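Local structure of regulatory protein (Pseudomonas aeruginosa, 5J2Y) at residues A[29-34]-A[56-61]. The protein represses quorum-sensing genes in Pseudomonas aeruginosa by binding promoter DNA, probably through its helix-turn-helix domain. Numbering follows the deposited sequence.
Sequences TFWSRF and LLLHFY
Phe34 meets Tyr61 in a T-shaped stack, a worked example of aromatic packing between helix 52-62 and the end of helix 27-32 in the RsaL-like helix-turn-helix domain. Phe34 presents its edge to a face of Tyr61, with planes at 86° and centroids 5.2 Å apart; its CZ lies 3.7 Å from CG of Tyr61, displaced toward the rim of that ring. CG of Tyr61 stands anti to its backbone N (chi1 -177°), where Phe34 CZ meets it. The same ring is touched obliquely by Phe30, whose CE1 comes within 3.9 Å of Tyr61 CE2.

Leu58, one turn back on helix 52-62, sets both methyls against the Trp31 indole, CD1 3.9 Å from CH2, while its CD2 also reaches CE2 of Phe34 at 4.0 Å. Leu57 CD1 approaches Phe34 CD1 obliquely, at 4.3 Å. Arg33 crosses Tyr61, NH1 3.5 Å from Tyr61 OH, guanidinium and ring planes 20° apart.

Outward, Leu71 of helix 68-75 packs on Phe34 and Tyr61, and Met12 and Ala16 of helix 9-22 back Leu58. A second shell fixes polar ends: Trp31 NE1 is hydrogen-bonded to Glu45 OE2, Arg33 NH1 forms a salt bridge with Glu25 OE1, and Tyr61 OH is hydrogen-bonded to both Asp68 OD1 and Arg23 NH2.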
ATOM      1  N   THR A  29       1.189  10.008  -0.146  1.00 32.36           N
ATOM      2  CA  THR A  29       1.386   9.812  -1.578  1.00 31.51           C
ATOM      3  C   THR A  29       1.142   8.331  -1.885  1.00 30.69           C
ATOM      4  O   THR A  29       0.375   7.980  -2.739  1.00 32.75           O
ATOM      5  CB  THR A  29       2.817  10.244  -2.017  1.00 33.38           C
ATOM      6  OG1 THR A  29       2.979  11.672  -1.890  1.00 34.10           O
ATOM      7  CG2 THR A  29       3.076   9.892  -3.442  1.00 32.60           C
ATOM      8  N   PHE A  30       1.764   7.470  -1.108  1.00 29.95           N
ATOM      9  CA  PHE A  30       1.735   6.044  -1.362  1.00 27.77           C
ATOM     10  C   PHE A  30       0.351   5.430  -1.103  1.00 27.76           C
ATOM     11  O   PHE A  30      -0.244   4.757  -1.979  1.00 26.27           O
ATOM     12  CB  PHE A  30       2.779   5.384  -0.490  1.00 26.14           C
ATOM     13  CG  PHE A  30       2.855   3.893  -0.669  1.00 27.58           C
ATOM     14  CD1 PHE A  30       3.610   3.330  -1.695  1.00 27.49           C
ATOM     15  CD2 PHE A  30       2.211   3.076   0.191  1.00 26.47           C
ATOM     16  CE1 PHE A  30       3.703   1.975  -1.837  1.00 26.84           C
ATOM     17  CE2 PHE A  30       2.285   1.728   0.054  1.00 28.18           C
ATOM     18  CZ  PHE A  30       3.013   1.161  -0.968  1.00 27.96           C
ATOM     19  N   TRP A  31      -0.212   5.711   0.062  1.00 26.20           N
ATOM     20  CA  TRP A  31      -1.461   5.052   0.420  1.00 26.18           C
ATOM     21  C   TRP A  31      -2.698   5.563  -0.319  1.00 25.93           C
ATOM     22  O   TRP A  31      -3.655   4.811  -0.529  1.00 23.16           O
ATOM     23  CB  TRP A  31      -1.658   5.113   1.895  1.00 24.27           C
ATOM     24  CG  TRP A  31      -0.741   4.258   2.553  1.00 23.96           C
ATOM     25  CD1 TRP A  31       0.427   4.620   3.173  1.00 26.97           C
ATOM     26  CD2 TRP A  31      -0.852   2.841   2.685  1.00 23.90           C
ATOM     27  NE1 TRP A  31       1.057   3.503   3.687  1.00 26.19           N
ATOM     28  CE2 TRP A  31       0.281   2.403   3.414  1.00 24.27           C
ATOM     29  CE3 TRP A  31      -1.801   1.895   2.258  1.00 22.20           C
ATOM     30  CZ2 TRP A  31       0.480   1.088   3.746  1.00 24.76           C
ATOM     31  CZ3 TRP A  31      -1.602   0.590   2.557  1.00 24.32           C
ATOM     32  CH2 TRP A  31      -0.451   0.181   3.307  1.00 27.92           C
ATOM     33  N   SER A  32      -2.635   6.804  -0.784  1.00 26.10           N
ATOM     34  CA  SER A  32      -3.786   7.386  -1.445  1.00 26.32           C
ATOM     35  C   SER A  32      -4.009   6.842  -2.841  1.00 27.55           C
ATOM     36  O   SER A  32      -5.113   6.952  -3.344  1.00 32.46           O
ATOM     37  CB  SER A  32      -3.730   8.933  -1.431  1.00 27.16           C
ATOM     38  OG  SER A  32      -2.580   9.397  -2.101  1.00 31.09           O
ATOM     39  N   ARG A  33      -2.996   6.223  -3.464  1.00 29.01           N
ATOM     40  CA  ARG A  33      -3.213   5.526  -4.765  1.00 26.63           C
ATOM     41  C   ARG A  33      -4.256   4.450  -4.653  1.00 26.80           C
ATOM     42  O   ARG A  33      -4.827   4.066  -5.668  1.00 25.45           O
ATOM     43  CB  ARG A  33      -1.955   4.827  -5.282  1.00 28.61           C
ATOM     44  CG  ARG A  33      -0.781   5.742  -5.474  1.00 30.73           C
ATOM     45  CD  ARG A  33       0.235   5.147  -6.423  1.00 34.07           C
ATOM     46  NE  ARG A  33       1.234   6.180  -6.718  1.00 34.01           N
ATOM     47  CZ  ARG A  33       2.408   6.300  -6.087  1.00 33.85           C
ATOM     48  NH1 ARG A  33       2.786   5.415  -5.179  1.00 34.26           N
ATOM     49  NH2 ARG A  33       3.231   7.293  -6.396  1.00 35.12           N
ATOM     50  N   PHE A  34      -4.427   3.919  -3.430  1.00 25.07           N
ATOM     51  CA  PHE A  34      -5.396   2.866  -3.119  1.00 25.88           C
ATOM     52  C   PHE A  34      -6.679   3.416  -2.467  1.00 26.98           C
ATOM     53  O   PHE A  34      -7.564   2.660  -2.119  1.00 22.79           O
ATOM     54  CB  PHE A  34      -4.759   1.809  -2.175  1.00 25.26           C
ATOM     55  CG  PHE A  34      -3.435   1.275  -2.663  1.00 25.87           C
ATOM     56  CD1 PHE A  34      -3.381   0.352  -3.693  1.00 25.00           C
ATOM     57  CD2 PHE A  34      -2.248   1.669  -2.070  1.00 27.51           C
ATOM     58  CE1 PHE A  34      -2.178  -0.136  -4.142  1.00 26.16           C
ATOM     59  CE2 PHE A  34      -1.035   1.206  -2.534  1.00 28.42           C
ATOM     60  CZ  PHE A  34      -1.008   0.286  -3.568  1.00 27.12           C
ATOM     61  N   LEU A  56      -4.617  -8.034  -0.622  1.00 22.83           N
ATOM     62  CA  LEU A  56      -4.622  -8.459  -2.030  1.00 21.05           C
ATOM     63  C   LEU A  56      -4.051  -7.338  -2.903  1.00 21.15           C
ATOM     64  O   LEU A  56      -3.194  -7.578  -3.765  1.00 22.11           O
ATOM     65  CB  LEU A  56      -6.049  -8.797  -2.501  1.00 21.01           C
ATOM     66  CG  LEU A  56      -6.747  -9.977  -1.871  1.00 21.40           C
ATOM     67  CD1 LEU A  56      -8.093 -10.126  -2.528  1.00 23.29           C
ATOM     68  CD2 LEU A  56      -5.964 -11.245  -2.061  1.00 22.63           C
ATOM     69  N   LEU A  57      -4.539  -6.105  -2.709  1.00 20.49           N
ATOM     70  CA  LEU A  57      -4.095  -5.018  -3.562  1.00 21.49           C
ATOM     71  C   LEU A  57      -2.618  -4.755  -3.415  1.00 22.31           C
ATOM     72  O   LEU A  57      -1.950  -4.457  -4.404  1.00 26.61           O
ATOM     73  CB  LEU A  57      -4.801  -3.714  -3.241  1.00 25.44           C
ATOM     74  CG  LEU A  57      -6.088  -3.410  -3.937  1.00 28.86           C
ATOM     75  CD1 LEU A  57      -6.725  -2.254  -3.212  1.00 32.52           C
ATOM     76  CD2 LEU A  57      -5.856  -3.062  -5.391  1.00 27.97           C
ATOM     77  N   LEU A  58      -2.123  -4.756  -2.177  1.00 20.81           N
ATOM     78  CA  LEU A  58      -0.702  -4.500  -1.968  1.00 23.38           C
ATOM     79  C   LEU A  58       0.127  -5.579  -2.641  1.00 23.54           C
ATOM     80  O   LEU A  58       1.114  -5.269  -3.313  1.00 27.66           O
ATOM     81  CB  LEU A  58      -0.330  -4.426  -0.492  1.00 22.45           C
ATOM     82  CG  LEU A  58      -0.842  -3.154   0.169  1.00 22.17           C
ATOM     83  CD1 LEU A  58      -0.830  -3.345   1.653  1.00 22.27           C
ATOM     84  CD2 LEU A  58       0.011  -1.957  -0.244  1.00 22.66           C
ATOM     85  N   HIS A  59      -0.322  -6.817  -2.516  1.00 24.95           N
ATOM     86  CA  HIS A  59       0.329  -7.957  -3.183  1.00 27.73           C
ATOM     87  C   HIS A  59       0.508  -7.747  -4.694  1.00 27.80           C
ATOM     88  O   HIS A  59       1.615  -7.776  -5.226  1.00 27.21           O
ATOM     89  CB  HIS A  59      -0.440  -9.239  -2.952  1.00 27.00           C
ATOM     90  CG  HIS A  59       0.130 -10.386  -3.701  1.00 33.00           C
ATOM     91  ND1 HIS A  59       1.343 -10.962  -3.386  1.00 35.90           N
ATOM     92  CD2 HIS A  59      -0.316 -11.029  -4.801  1.00 35.78           C
ATOM     93  CE1 HIS A  59       1.593 -11.941  -4.232  1.00 34.05           C
ATOM     94  NE2 HIS A  59       0.605 -11.995  -5.107  1.00 35.62           N
ATOM     95  N   PHE A  60      -0.584  -7.465  -5.367  1.00 26.89           N
ATOM     96  CA  PHE A  60      -0.529  -7.304  -6.815  1.00 27.46           C
ATOM     97  C   PHE A  60       0.272  -6.087  -7.244  1.00 28.78           C
ATOM     98  O   PHE A  60       0.883  -6.077  -8.320  1.00 30.06           O
ATOM     99  CB  PHE A  60      -1.950  -7.244  -7.387  1.00 25.74           C
ATOM    100  CG  PHE A  60      -2.680  -8.546  -7.271  1.00 28.98           C
ATOM    101  CD1 PHE A  60      -2.164  -9.709  -7.880  1.00 29.77           C
ATOM    102  CD2 PHE A  60      -3.889  -8.636  -6.580  1.00 29.69           C
ATOM    103  CE1 PHE A  60      -2.838 -10.918  -7.776  1.00 29.12           C
ATOM    104  CE2 PHE A  60      -4.570  -9.849  -6.494  1.00 29.50           C
ATOM    105  CZ  PHE A  60      -4.049 -10.980  -7.079  1.00 28.73           C
ATOM    106  N   TYR A  61       0.236  -5.053  -6.416  1.00 26.22           N
ATOM    107  CA  TYR A  61       1.007  -3.848  -6.678  1.00 26.78           C
ATOM    108  C   TYR A  61       2.519  -4.053  -6.566  1.00 25.75           C
ATOM    109  O   TYR A  61       3.281  -3.661  -7.435  1.00 28.66           O
ATOM    110  CB  TYR A  61       0.600  -2.753  -5.693  1.00 23.76           C
ATOM    111  CG  TYR A  61       1.298  -1.437  -5.921  1.00 22.78           C
ATOM    112  CD1 TYR A  61       0.994  -0.631  -6.996  1.00 23.51           C
ATOM    113  CD2 TYR A  61       2.282  -0.991  -5.032  1.00 24.68           C
ATOM    114  CE1 TYR A  61       1.623   0.608  -7.185  1.00 23.17           C
ATOM    115  CE2 TYR A  61       2.919   0.219  -5.219  1.00 24.09           C
ATOM    116  CZ  TYR A  61       2.582   1.024  -6.285  1.00 24.50           C
ATOM    117  OH  TYR A  61       3.263   2.221  -6.452  1.00 25.32           O
TER